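Local coordinates for Iron(III) ABC transporter, periplasmic iron-compound-binding protein (Vibrio cholerae, PDB 3TEF) that binds catecholate siderophores in the periplasm and probably delivers the iron they carry to a membrane ABC transporter for iron uptake, at residues Ile25-Leu30 with Ser44-Thr49; Asp31-Phe36 with Arg122-Val127; Val257-Ile262 with Thr270-Ala275. All coordinates share one frame; numbering follows the deposited sequence.

Interaction 1 (Ile25-Leu30 with Ser44-Thr49); sequences IGVGAL and SKFDGT
With chi1 of Ser-44 at 50°, OG sits between its own backbone N and carbonyl carbon, turned to meet the amide of Gly-26. That N-H points almost straight at the hydroxyl oxygen, Gly-26 N to Ser-44 OG 3.0 Å with an N-H...O angle of 167°. Beside this bond the Ser-44 CB methylene lies 4.0 Å from Ile-25 CG2, giving the polar link an apolar flank. Gly-26 is the N-cap of helix 27-35: its phi is positive, and at its backbone angles a CB would be jammed against the carbonyl O of Ile-25, which by itself calls for glycine. Gly-26 O accepts from Leu-30 N at 3.1 Å in the first helical turn. One residue on, Val-27 CG2 meets the Phe-46 ring, whose CG stands anti to the backbone N (chi1 174°). Val-27 CG2 comes within 4.2 Å of Phe-46 CD2, meeting the ring obliquely. The ring is also covered on one face by Gly-48 N, 3.5 Å above the plane of Phe-46 and over its centre, because Phe-46 to Thr-49 form a type I turn. The contact joins the exits of two adjacent parallel strands in a beta-alpha-beta crossover: strand 22-25, helix 27-35, then strand 42-43. Ile-25 is held by backbone bonds to Val-84 and Gly-86 on one side, Ser-44 bonds to Val-24, and helix 257-262 touches Val-27 and Phe-46 through Ile-262.

Interaction 2 (Asp31-Phe36 with Arg122-Val127); sequences DAIDSF and RNLGKV
Leu-124 is the bump of this contact: its CD1 methyl pushes into a shallow hollow lined by Ala-32, Ile-33 and Phe-36 at the end of helix 27-35. The floor is the small methyl of Ala-32, where CB to Leu-124 CD1 is 3.7 Å. One wall is Ile-33, lying across the leucine at about a right angle with CG1 4.1 Å from that CD1. Phe-36, one turn beyond Ala-32, closes another side, its ring presenting an edge rather than a face, with CD2 4.3 Å from CD1 of Leu-124. Leu-124 reaches the hollow with CG anti to the carbonyl carbon (chi1 -62°). Phe-36 is the first residue past the helical angles, so the hollow lies at the end of the helix. Just before it, Ser-35 OG folds back to donate to Asp-31 O, 2.7 Å away, above the carbonyl plane. Phe-36 also touches Val-134 of helix 131-154, so the leucine shares this ring with a third helix. Every atom meeting across the two helices is aliphatic or aromatic carbon, so the small buried interface of 130 Å² rests on shape and exclusion of water, with no directional bond to fix its register.

Interaction 3 (Val257-Ile262 with Thr270-Ala275); sequences VNAWYI and TEQMVA
Trp-260 NE1, in the indole that lies on Met-273, donates a hydrogen bond to Asp-276 OD2, and Gln-272 NE2 bonds to OD1 of the same carboxylate. The indole N-H thus has its partner on helix 267-279, four residues beyond Gln-272, and the aspartate helps to set the turn of the indole. Met-273 lies on one face of that indole. Its CG is 3.7 Å from the centroid of the Trp-260 five-membered ring, 12° off the normal, a CH-pi contact. Further along, Met-273 SD hangs above the six-membered ring of Trp-260, 4.8 Å from its centroid, as a longer Met-aromatic contact. The bend at the end of the chain (chi3 62°) then turns the methyl back onto the benzene part, Met-273 CE to Trp-260 CZ3 measuring 3.8 Å.

Helix 257-262 follows strand 252-254 and winds a wider pi-type turn, in which Ile-262 N bonds weakly to Val-257 O. Its partner, helix 267-279, packs Thr-270 and Val-274 on helix 131-154, probably the long helix that bridges the two lobes in periplasmic binding proteins of this metal-uptake class, while Ser-180 of helix 180-184 touches both Trp-260 and Met-273. The contact lies about 7 Å, centre to centre, from the middle of the chain, consistent with a place between the lobes. At the closest point of the backbones, Ala-259 CB meets Gln-272 CB at 3.6 Å, and the small methyl suits the close approach there. The axes of the two short segments pass 8.5 Å apart, with 113° between their directions. Beside that methyl, the Met-273 sulfur also passes the backbone, SD lying 4.0 Å from Ala-259 O.

From the N terminus, interaction 1 closes a short loop around helix 27-35 and strand 42-43. Interaction 2 starts right after 25-30 on the same helix and closes a much longer loop at helix 113-128; the two cross because their segments alternate, 31-36 coming before interaction 1 closes at 44-49 and 122-127 after it. Interaction 3 follows in series with both, joining helices 257-262 and 267-279 over a short connection. It touches interaction 1, Val-27 CG2 lying 3.6 Å from Ile-262 CG2, whereas interactions 2 and 3, centres about 17 Å apart, do not touch. Together they tie the parallel sheet and helix 27-35 to helix 113-128 and to helices 257-262 and 267-279, probably near the join of the lobes.

Interaction 1 (Ile25-Leu30 with Ser44-Thr49)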
ATOM      1  N   ILE A  25       5.201  11.574   6.066  1.00 18.41           N
ATOM      2  CA  ILE A  25       4.002  11.810   5.275  1.00 19.04           C
ATOM      3  C   ILE A  25       3.626  10.500   4.576  1.00 19.71           C
ATOM      4  O   ILE A  25       4.477   9.856   3.961  1.00 20.24           O
ATOM      5  CB  ILE A  25       4.239  12.909   4.239  1.00 19.77           C
ATOM      6  CG1 ILE A  25       4.504  14.231   4.974  1.00 21.07           C
ATOM      7  CG2 ILE A  25       3.021  13.044   3.342  1.00 20.42           C
ATOM      8  CD1 ILE A  25       4.970  15.356   4.065  1.00 25.33           C
ATOM      9  N   GLY A  26       2.363  10.093   4.687  1.00 20.23           N
ATOM     10  CA  GLY A  26       1.925   8.834   4.096  1.00 18.54           C
ATOM     11  C   GLY A  26       1.641   7.779   5.161  1.00 18.99           C
ATOM     12  O   GLY A  26       2.413   7.615   6.107  1.00 20.89           O
ATOM     13  N   VAL A  27       0.554   7.039   4.981  1.00 15.81           N
ATOM     14  CA  VAL A  27       0.135   6.042   5.967  1.00 17.55           C
ATOM     15  C   VAL A  27       1.004   4.798   5.928  1.00 19.91           C
ATOM     16  O   VAL A  27       1.224   4.161   6.955  1.00 18.20           O
ATOM     17  CB  VAL A  27      -1.342   5.668   5.775  1.00 21.17           C
ATOM     18  CG1 VAL A  27      -1.779   4.625   6.819  1.00 18.56           C
ATOM     19  CG2 VAL A  27      -2.208   6.920   5.852  1.00 21.56           C
ATOM     20  N   GLY A  28       1.508   4.441   4.743  1.00 19.17           N
ATOM     21  CA  GLY A  28       2.335   3.254   4.637  1.00 19.27           C
ATOM     22  C   GLY A  28       3.672   3.454   5.328  1.00 18.25           C
ATOM     23  O   GLY A  28       4.156   2.562   6.037  1.00 18.88           O
ATOM     24  N   ALA A  29       4.267   4.628   5.101  1.00 19.00           N
ATOM     25  CA  ALA A  29       5.509   5.017   5.761  1.00 19.63           C
ATOM     26  C   ALA A  29       5.320   5.058   7.285  1.00 19.14           C
ATOM     27  O   ALA A  29       6.135   4.525   8.037  1.00 20.36           O
ATOM     28  CB  ALA A  29       5.983   6.371   5.245  1.00 21.57           C
ATOM     29  N   LEU A  30       4.227   5.668   7.727  1.00 18.79           N
ATOM     30  CA  LEU A  30       3.936   5.741   9.165  1.00 19.83           C
ATOM     31  C   LEU A  30       3.742   4.340   9.789  1.00 18.83           C
ATOM     32  O   LEU A  30       4.290   4.036  10.858  1.00 21.23           O
ATOM     33  CB  LEU A  30       2.724   6.650   9.406  1.00 19.10           C
ATOM     34  CG  LEU A  30       2.353   6.916  10.871  1.00 17.50           C
ATOM     35  CD1 LEU A  30       3.540   7.425  11.670  1.00 21.58           C
ATOM     36  CD2 LEU A  30       1.212   7.922  10.927  1.00 18.89           C
ATOM     37  N   SER A  44       1.613  13.443   8.585  1.00 19.43           N
ATOM     38  CA  SER A  44       0.467  13.869   7.800  1.00 18.02           C
ATOM     39  C   SER A  44      -0.804  13.474   8.543  1.00 20.94           C
ATOM     40  O   SER A  44      -0.785  12.617   9.432  1.00 20.49           O
ATOM     41  CB  SER A  44       0.502  13.264   6.391  1.00 23.35           C
ATOM     42  OG  SER A  44       0.721  11.873   6.456  1.00 22.39           O
ATOM     43  N   LYS A  45      -1.890  14.137   8.176  1.00 21.20           N
ATOM     44  CA  LYS A  45      -3.188  13.888   8.764  1.00 22.97           C
ATOM     45  C   LYS A  45      -4.125  13.492   7.640  1.00 23.88           C
ATOM     46  O   LYS A  45      -4.100  14.090   6.557  1.00 22.71           O
ATOM     47  CB  LYS A  45      -3.687  15.153   9.458  1.00 20.71           C
ATOM     48  CG  LYS A  45      -2.724  15.707  10.493  1.00 20.11           C
ATOM     49  CD  LYS A  45      -2.705  14.875  11.781  1.00 23.06           C
ATOM     50  CE  LYS A  45      -1.649  15.403  12.744  1.00 21.07           C
ATOM     51  NZ  LYS A  45      -1.835  14.825  14.129  1.00 21.30           N
ATOM     52  N   PHE A  46      -4.948  12.487   7.906  1.00 22.09           N
ATOM     53  CA  PHE A  46      -5.838  11.897   6.922  1.00 23.32           C
ATOM     54  C   PHE A  46      -7.054  11.349   7.673  1.00 27.74           C
ATOM     55  O   PHE A  46      -6.902  10.645   8.675  1.00 23.10           O
ATOM     56  CB  PHE A  46      -5.092  10.779   6.188  1.00 23.18           C
ATOM     57  CG  PHE A  46      -5.939   9.979   5.238  1.00 24.64           C
ATOM     58  CD1 PHE A  46      -6.669  10.594   4.235  1.00 26.01           C
ATOM     59  CD2 PHE A  46      -5.969   8.596   5.327  1.00 22.51           C
ATOM     60  CE1 PHE A  46      -7.433   9.834   3.343  1.00 26.82           C
ATOM     61  CE2 PHE A  46      -6.725   7.831   4.441  1.00 22.77           C
ATOM     62  CZ  PHE A  46      -7.460   8.449   3.452  1.00 25.15           C
ATOM     63  N   ASP A  47      -8.252  11.683   7.197  1.00 23.04           N
ATOM     64  CA  ASP A  47      -9.483  11.292   7.879  1.00 26.99           C
ATOM     65  C   ASP A  47      -9.624   9.773   7.975  1.00 24.60           C
ATOM     66  O   ASP A  47     -10.245   9.264   8.910  1.00 25.78           O
ATOM     67  CB  ASP A  47     -10.702  11.901   7.179  1.00 28.81           C
ATOM     68  CG  ASP A  47     -10.853  13.390   7.461  1.00 39.58           C
ATOM     69  OD1 ASP A  47     -10.376  13.853   8.523  1.00 42.84           O
ATOM     70  OD2 ASP A  47     -11.452  14.099   6.620  1.00 48.73           O
ATOM     71  N   GLY A  48      -9.009   9.073   7.021  1.00 25.29           N
ATOM     72  CA  GLY A  48      -9.073   7.627   6.938  1.00 26.17           C
ATOM     73  C   GLY A  48      -7.948   6.857   7.612  1.00 25.06           C
ATOM     74  O   GLY A  48      -7.821   5.644   7.417  1.00 24.38           O
ATOM     75  N   THR A  49      -7.139   7.540   8.413  1.00 20.38           N
ATOM     76  CA  THR A  49      -6.066   6.869   9.149  1.00 21.59           C
ATOM     77  C   THR A  49      -6.588   5.614   9.877  1.00 21.07           C
ATOM     78  O   THR A  49      -7.639   5.670  10.535  1.00 23.50           O
ATOM     79  CB  THR A  49      -5.407   7.847  10.129  1.00 23.45           C
ATOM     80  OG1 THR A  49      -4.692   8.842   9.381  1.00 25.43           O
ATOM     81  CG2 THR A  49      -4.445   7.135  11.063  1.00 21.35           C
TER

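Interaction 2 (Asp31-Phe36 with Arg122-Val127)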
ATOM      1  N   ASP A  31       2.981   3.482   9.109  1.00 16.51           N
ATOM      2  CA  ASP A  31       2.811   2.079   9.501  1.00 18.59           C
ATOM      3  C   ASP A  31       4.162   1.391   9.714  1.00 22.11           C
ATOM      4  O   ASP A  31       4.429   0.857  10.789  1.00 19.45           O
ATOM      5  CB  ASP A  31       1.970   1.380   8.422  1.00 19.89           C
ATOM      6  CG  ASP A  31       1.858  -0.123   8.592  1.00 20.40           C
ATOM      7  OD1 ASP A  31       2.679  -0.791   9.274  1.00 20.62           O
ATOM      8  OD2 ASP A  31       0.927  -0.654   7.968  1.00 19.27           O
ATOM      9  N   ALA A  32       5.033   1.402   8.705  1.00 19.69           N
ATOM     10  CA  ALA A  32       6.283   0.662   8.850  1.00 19.72           C
ATOM     11  C   ALA A  32       7.174   1.291   9.919  1.00 20.73           C
ATOM     12  O   ALA A  32       7.783   0.595  10.736  1.00 24.90           O
ATOM     13  CB  ALA A  32       7.016   0.559   7.502  1.00 20.32           C
ATOM     14  N   ILE A  33       7.214   2.616   9.945  1.00 19.17           N
ATOM     15  CA  ILE A  33       8.049   3.327  10.911  1.00 21.68           C
ATOM     16  C   ILE A  33       7.587   3.052  12.350  1.00 22.72           C
ATOM     17  O   ILE A  33       8.380   2.657  13.204  1.00 24.99           O
ATOM     18  CB  ILE A  33       8.132   4.836  10.584  1.00 25.32           C
ATOM     19  CG1 ILE A  33       9.086   5.042   9.395  1.00 27.66           C
ATOM     20  CG2 ILE A  33       8.597   5.624  11.791  1.00 28.60           C
ATOM     21  CD1 ILE A  33       9.079   6.439   8.802  1.00 29.00           C
ATOM     22  N   ASP A  34       6.302   3.217  12.606  1.00 22.16           N
ATOM     23  CA  ASP A  34       5.778   2.895  13.923  1.00 25.46           C
ATOM     24  C   ASP A  34       5.972   1.414  14.277  1.00 26.34           C
ATOM     25  O   ASP A  34       6.349   1.090  15.400  1.00 25.81           O
ATOM     26  CB  ASP A  34       4.310   3.297  14.031  1.00 22.98           C
ATOM     27  CG  ASP A  34       3.719   2.938  15.373  1.00 27.14           C
ATOM     28  OD1 ASP A  34       3.945   3.692  16.337  1.00 27.26           O
ATOM     29  OD2 ASP A  34       3.045   1.896  15.450  1.00 28.40           O
ATOM     30  N   SER A  35       5.719   0.524  13.318  1.00 22.61           N
ATOM     31  CA  SER A  35       5.824  -0.917  13.545  1.00 22.13           C
ATOM     32  C   SER A  35       7.219  -1.343  14.006  1.00 25.12           C
ATOM     33  O   SER A  35       7.363  -2.279  14.812  1.00 26.26           O
ATOM     34  CB  SER A  35       5.433  -1.701  12.289  1.00 24.09           C
ATOM     35  OG  SER A  35       4.068  -1.508  11.974  1.00 30.20           O
ATOM     36  N   PHE A  36       8.236  -0.666  13.488  1.00 24.14           N
ATOM     37  CA  PHE A  36       9.624  -0.972  13.833  1.00 27.33           C
ATOM     38  C   PHE A  36      10.104  -0.178  15.054  1.00 30.92           C
ATOM     39  O   PHE A  36      11.281  -0.215  15.411  1.00 32.09           O
ATOM     40  CB  PHE A  36      10.556  -0.790  12.620  1.00 29.59           C
ATOM     41  CG  PHE A  36      10.461  -1.912  11.615  1.00 28.57           C
ATOM     42  CD1 PHE A  36      10.686  -3.226  12.009  1.00 32.62           C
ATOM     43  CD2 PHE A  36      10.154  -1.659  10.289  1.00 27.07           C
ATOM     44  CE1 PHE A  36      10.592  -4.260  11.093  1.00 31.17           C
ATOM     45  CE2 PHE A  36      10.051  -2.684   9.372  1.00 26.92           C
ATOM     46  CZ  PHE A  36      10.279  -3.987   9.771  1.00 29.46           C
ATOM     47  N   ARG A 122      14.147  -2.776   4.359  1.00 22.61           N
ATOM     48  CA  ARG A 122      15.598  -2.807   4.524  1.00 25.55           C
ATOM     49  C   ARG A 122      16.187  -1.403   4.579  1.00 24.87           C
ATOM     50  O   ARG A 122      17.122  -1.149   5.342  1.00 23.06           O
ATOM     51  CB  ARG A 122      16.273  -3.675   3.454  1.00 24.72           C
ATOM     52  CG  ARG A 122      16.125  -5.173   3.749  1.00 24.20           C
ATOM     53  CD  ARG A 122      16.810  -6.076   2.714  1.00 24.22           C
ATOM     54  NE  ARG A 122      16.655  -7.467   3.134  1.00 28.13           N
ATOM     55  CZ  ARG A 122      15.971  -8.390   2.468  1.00 29.90           C
ATOM     56  NH1 ARG A 122      15.386  -8.087   1.319  1.00 29.94           N
ATOM     57  NH2 ARG A 122      15.877  -9.621   2.955  1.00 29.19           N
ATOM     58  N   ASN A 123      15.621  -0.482   3.802  1.00 21.87           N
ATOM     59  CA  ASN A 123      16.042   0.915   3.866  1.00 20.94           C
ATOM     60  C   ASN A 123      15.848   1.511   5.259  1.00 24.35           C
ATOM     61  O   ASN A 123      16.740   2.182   5.784  1.00 25.09           O
ATOM     62  CB  ASN A 123      15.307   1.765   2.824  1.00 22.24           C
ATOM     63  CG  ASN A 123      15.849   1.567   1.422  1.00 25.64           C
ATOM     64  OD1 ASN A 123      16.905   0.969   1.233  1.00 26.33           O
ATOM     65  ND2 ASN A 123      15.127   2.077   0.430  1.00 26.42           N
ATOM     66  N   LEU A 124      14.676   1.281   5.847  1.00 21.69           N
ATOM     67  CA  LEU A 124      14.433   1.658   7.234  1.00 21.09           C
ATOM     68  C   LEU A 124      15.444   0.997   8.178  1.00 22.70           C
ATOM     69  O   LEU A 124      15.989   1.647   9.073  1.00 23.18           O
ATOM     70  CB  LEU A 124      13.005   1.292   7.662  1.00 20.74           C
ATOM     71  CG  LEU A 124      11.879   1.985   6.901  1.00 24.55           C
ATOM     72  CD1 LEU A 124      10.544   1.666   7.585  1.00 25.62           C
ATOM     73  CD2 LEU A 124      12.127   3.484   6.900  1.00 24.11           C
ATOM     74  N   GLY A 125      15.693  -0.293   7.983  1.00 23.45           N
ATOM     75  CA  GLY A 125      16.656  -0.991   8.822  1.00 26.81           C
ATOM     76  C   GLY A 125      18.017  -0.314   8.826  1.00 27.11           C
ATOM     77  O   GLY A 125      18.655  -0.183   9.880  1.00 28.83           O
ATOM     78  N   LYS A 126      18.460   0.123   7.648  1.00 25.88           N
ATOM     79  CA  LYS A 126      19.745   0.799   7.511  1.00 25.62           C
ATOM     80  C   LYS A 126      19.730   2.181   8.151  1.00 28.52           C
ATOM     81  O   LYS A 126      20.678   2.574   8.821  1.00 28.17           O
ATOM     82  CB  LYS A 126      20.162   0.890   6.036  1.00 27.98           C
ATOM     83  CG  LYS A 126      20.392  -0.474   5.392  1.00 30.94           C
ATOM     84  CD  LYS A 126      20.903  -0.378   3.960  1.00 29.64           C
ATOM     85  CE  LYS A 126      19.792  -0.020   2.976  1.00 29.18           C
ATOM     86  NZ  LYS A 126      20.259  -0.098   1.549  1.00 32.56           N
ATOM     87  N   VAL A 127      18.651   2.924   7.947  1.00 26.10           N
ATOM     88  CA  VAL A 127      18.567   4.253   8.519  1.00 23.69           C
ATOM     89  C   VAL A 127      18.610   4.222  10.047  1.00 26.15           C
ATOM     90  O   VAL A 127      19.260   5.064  10.671  1.00 29.73           O
ATOM     91  CB  VAL A 127      17.288   4.971   8.048  1.00 25.98           C
ATOM     92  CG1 VAL A 127      17.014   6.208   8.901  1.00 28.69           C
ATOM     93  CG2 VAL A 127      17.419   5.325   6.565  1.00 26.85           C
TER

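Interaction 3 (Val257-Ile262 with Thr270-Ala275)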
ATOM      1  N   VAL A 257      -9.163  -1.979   2.484  1.00 20.75           N
ATOM      2  CA  VAL A 257      -8.796  -0.827   1.667  1.00 26.45           C
ATOM      3  C   VAL A 257      -7.553  -0.107   2.185  1.00 22.28           C
ATOM      4  O   VAL A 257      -6.690   0.275   1.403  1.00 21.85           O
ATOM      5  CB  VAL A 257      -9.955   0.169   1.529  1.00 26.77           C
ATOM      6  CG1 VAL A 257      -9.521   1.348   0.656  1.00 28.52           C
ATOM      7  CG2 VAL A 257     -11.153  -0.529   0.931  1.00 28.65           C
ATOM      8  N   ASN A 258      -7.449   0.071   3.498  1.00 20.81           N
ATOM      9  CA  ASN A 258      -6.245   0.671   4.048  1.00 20.68           C
ATOM     10  C   ASN A 258      -4.992  -0.108   3.649  1.00 18.55           C
ATOM     11  O   ASN A 258      -4.006   0.464   3.191  1.00 19.45           O
ATOM     12  CB  ASN A 258      -6.309   0.755   5.574  1.00 21.95           C
ATOM     13  CG  ASN A 258      -4.996   1.215   6.171  1.00 20.18           C
ATOM     14  OD1 ASN A 258      -4.648   2.394   6.079  1.00 22.43           O
ATOM     15  ND2 ASN A 258      -4.235   0.278   6.746  1.00 20.25           N
ATOM     16  N   ALA A 259      -5.036  -1.420   3.834  1.00 21.30           N
ATOM     17  CA  ALA A 259      -3.842  -2.225   3.646  1.00 18.67           C
ATOM     18  C   ALA A 259      -3.371  -2.225   2.192  1.00 20.00           C
ATOM     19  O   ALA A 259      -2.174  -2.159   1.939  1.00 21.44           O
ATOM     20  CB  ALA A 259      -4.063  -3.649   4.114  1.00 20.81           C
ATOM     21  N   TRP A 260      -4.316  -2.328   1.254  1.00 20.13           N
ATOM     22  CA  TRP A 260      -3.967  -2.507  -0.166  1.00 19.35           C
ATOM     23  C   TRP A 260      -3.793  -1.209  -0.945  1.00 20.69           C
ATOM     24  O   TRP A 260      -3.043  -1.163  -1.924  1.00 21.53           O
ATOM     25  CB  TRP A 260      -5.027  -3.360  -0.877  1.00 22.64           C
ATOM     26  CG  TRP A 260      -5.058  -4.803  -0.442  1.00 20.95           C
ATOM     27  CD1 TRP A 260      -5.652  -5.305   0.684  1.00 22.26           C
ATOM     28  CD2 TRP A 260      -4.507  -5.933  -1.137  1.00 22.12           C
ATOM     29  NE1 TRP A 260      -5.483  -6.664   0.743  1.00 23.29           N
ATOM     30  CE2 TRP A 260      -4.784  -7.075  -0.365  1.00 21.63           C
ATOM     31  CE3 TRP A 260      -3.780  -6.082  -2.327  1.00 24.65           C
ATOM     32  CZ2 TRP A 260      -4.378  -8.357  -0.745  1.00 23.60           C
ATOM     33  CZ3 TRP A 260      -3.388  -7.349  -2.708  1.00 25.94           C
ATOM     34  CH2 TRP A 260      -3.684  -8.470  -1.920  1.00 22.66           C
ATOM     35  N   TYR A 261      -4.482  -0.160  -0.511  1.00 20.18           N
ATOM     36  CA  TYR A 261      -4.585   1.050  -1.312  1.00 21.36           C
ATOM     37  C   TYR A 261      -3.934   2.268  -0.638  1.00 20.97           C
ATOM     38  O   TYR A 261      -3.258   3.062  -1.282  1.00 22.43           O
ATOM     39  CB  TYR A 261      -6.062   1.313  -1.630  1.00 22.09           C
ATOM     40  CG  TYR A 261      -6.297   2.536  -2.488  1.00 24.89           C
ATOM     41  CD1 TYR A 261      -5.939   2.544  -3.830  1.00 25.58           C
ATOM     42  CD2 TYR A 261      -6.880   3.674  -1.952  1.00 25.58           C
ATOM     43  CE1 TYR A 261      -6.155   3.674  -4.622  1.00 27.72           C
ATOM     44  CE2 TYR A 261      -7.104   4.807  -2.734  1.00 28.90           C
ATOM     45  CZ  TYR A 261      -6.739   4.794  -4.061  1.00 29.99           C
ATOM     46  OH  TYR A 261      -6.964   5.916  -4.827  1.00 34.54           O
ATOM     47  N   ILE A 262      -4.138   2.399   0.669  1.00 19.50           N
ATOM     48  CA  ILE A 262      -3.657   3.563   1.411  1.00 18.28           C
ATOM     49  C   ILE A 262      -2.254   3.387   1.989  1.00 20.54           C
ATOM     50  O   ILE A 262      -1.356   4.192   1.726  1.00 20.19           O
ATOM     51  CB  ILE A 262      -4.621   3.941   2.569  1.00 19.91           C
ATOM     52  CG1 ILE A 262      -6.020   4.292   2.029  1.00 24.04           C
ATOM     53  CG2 ILE A 262      -4.036   5.086   3.405  1.00 22.51           C
ATOM     54  CD1 ILE A 262      -6.070   5.539   1.182  1.00 23.86           C
ATOM     55  N   THR A 270       0.973  -5.063   5.025  1.00 19.51           N
ATOM     56  CA  THR A 270       1.402  -6.238   4.288  1.00 20.67           C
ATOM     57  C   THR A 270       0.920  -7.495   4.991  1.00 18.52           C
ATOM     58  O   THR A 270       0.499  -8.445   4.346  1.00 22.17           O
ATOM     59  CB  THR A 270       2.923  -6.255   4.093  1.00 20.31           C
ATOM     60  OG1 THR A 270       3.308  -5.095   3.348  1.00 21.40           O
ATOM     61  CG2 THR A 270       3.336  -7.504   3.333  1.00 23.26           C
ATOM     62  N   GLU A 271       0.951  -7.481   6.315  1.00 22.44           N
ATOM     63  CA  GLU A 271       0.391  -8.599   7.072  1.00 23.39           C
ATOM     64  C   GLU A 271      -1.098  -8.781   6.820  1.00 23.71           C
ATOM     65  O   GLU A 271      -1.585  -9.916   6.703  1.00 24.66           O
ATOM     66  CB  GLU A 271       0.713  -8.448   8.551  1.00 25.43           C
ATOM     67  CG  GLU A 271       2.195  -8.656   8.776  1.00 26.85           C
ATOM     68  CD  GLU A 271       2.628  -8.380  10.187  1.00 35.65           C
ATOM     69  OE1 GLU A 271       1.941  -7.611  10.890  1.00 35.54           O
ATOM     70  OE2 GLU A 271       3.664  -8.939  10.594  1.00 39.56           O
ATOM     71  N   GLN A 272      -1.816  -7.668   6.689  1.00 21.08           N
ATOM     72  CA  GLN A 272      -3.226  -7.718   6.328  1.00 22.16           C
ATOM     73  C   GLN A 272      -3.467  -8.220   4.902  1.00 23.40           C
ATOM     74  O   GLN A 272      -4.422  -8.960   4.658  1.00 24.10           O
ATOM     75  CB  GLN A 272      -3.897  -6.356   6.534  1.00 25.06           C
ATOM     76  CG  GLN A 272      -5.402  -6.361   6.302  1.00 23.46           C
ATOM     77  CD  GLN A 272      -6.145  -7.174   7.343  1.00 29.56           C
ATOM     78  OE1 GLN A 272      -6.005  -6.929   8.540  1.00 31.29           O
ATOM     79  NE2 GLN A 272      -6.914  -8.163   6.894  1.00 27.06           N
ATOM     80  N   MET A 273      -2.625  -7.797   3.954  1.00 20.90           N
ATOM     81  CA  MET A 273      -2.730  -8.319   2.594  1.00 18.24           C
ATOM     82  C   MET A 273      -2.621  -9.839   2.604  1.00 24.06           C
ATOM     83  O   MET A 273      -3.381 -10.525   1.930  1.00 24.74           O
ATOM     84  CB  MET A 273      -1.639  -7.731   1.694  1.00 20.52           C
ATOM     85  CG  MET A 273      -1.762  -6.213   1.499  1.00 20.32           C
ATOM     86  SD  MET A 273      -0.294  -5.500   0.748  1.00 21.93           S
ATOM     87  CE  MET A 273      -0.289  -6.363  -0.829  1.00 23.35           C
ATOM     88  N   VAL A 274      -1.637 -10.348   3.337  1.00 21.34           N
ATOM     89  CA  VAL A 274      -1.467 -11.794   3.480  1.00 27.68           C
ATOM     90  C   VAL A 274      -2.728 -12.448   4.064  1.00 27.93           C
ATOM     91  O   VAL A 274      -3.234 -13.447   3.533  1.00 27.48           O
ATOM     92  CB  VAL A 274      -0.247 -12.130   4.354  1.00 26.63           C
ATOM     93  CG1 VAL A 274      -0.313 -13.581   4.832  1.00 29.00           C
ATOM     94  CG2 VAL A 274       1.039 -11.876   3.586  1.00 24.01           C
ATOM     95  N   ALA A 275      -3.245 -11.872   5.141  1.00 24.49           N
ATOM     96  CA  ALA A 275      -4.466 -12.391   5.758  1.00 28.90           C
ATOM     97  C   ALA A 275      -5.622 -12.402   4.762  1.00 31.33           C
ATOM     98  O   ALA A 275      -6.390 -13.363   4.710  1.00 32.87           O
ATOM     99  CB  ALA A 275      -4.839 -11.595   6.997  1.00 28.76           C
TER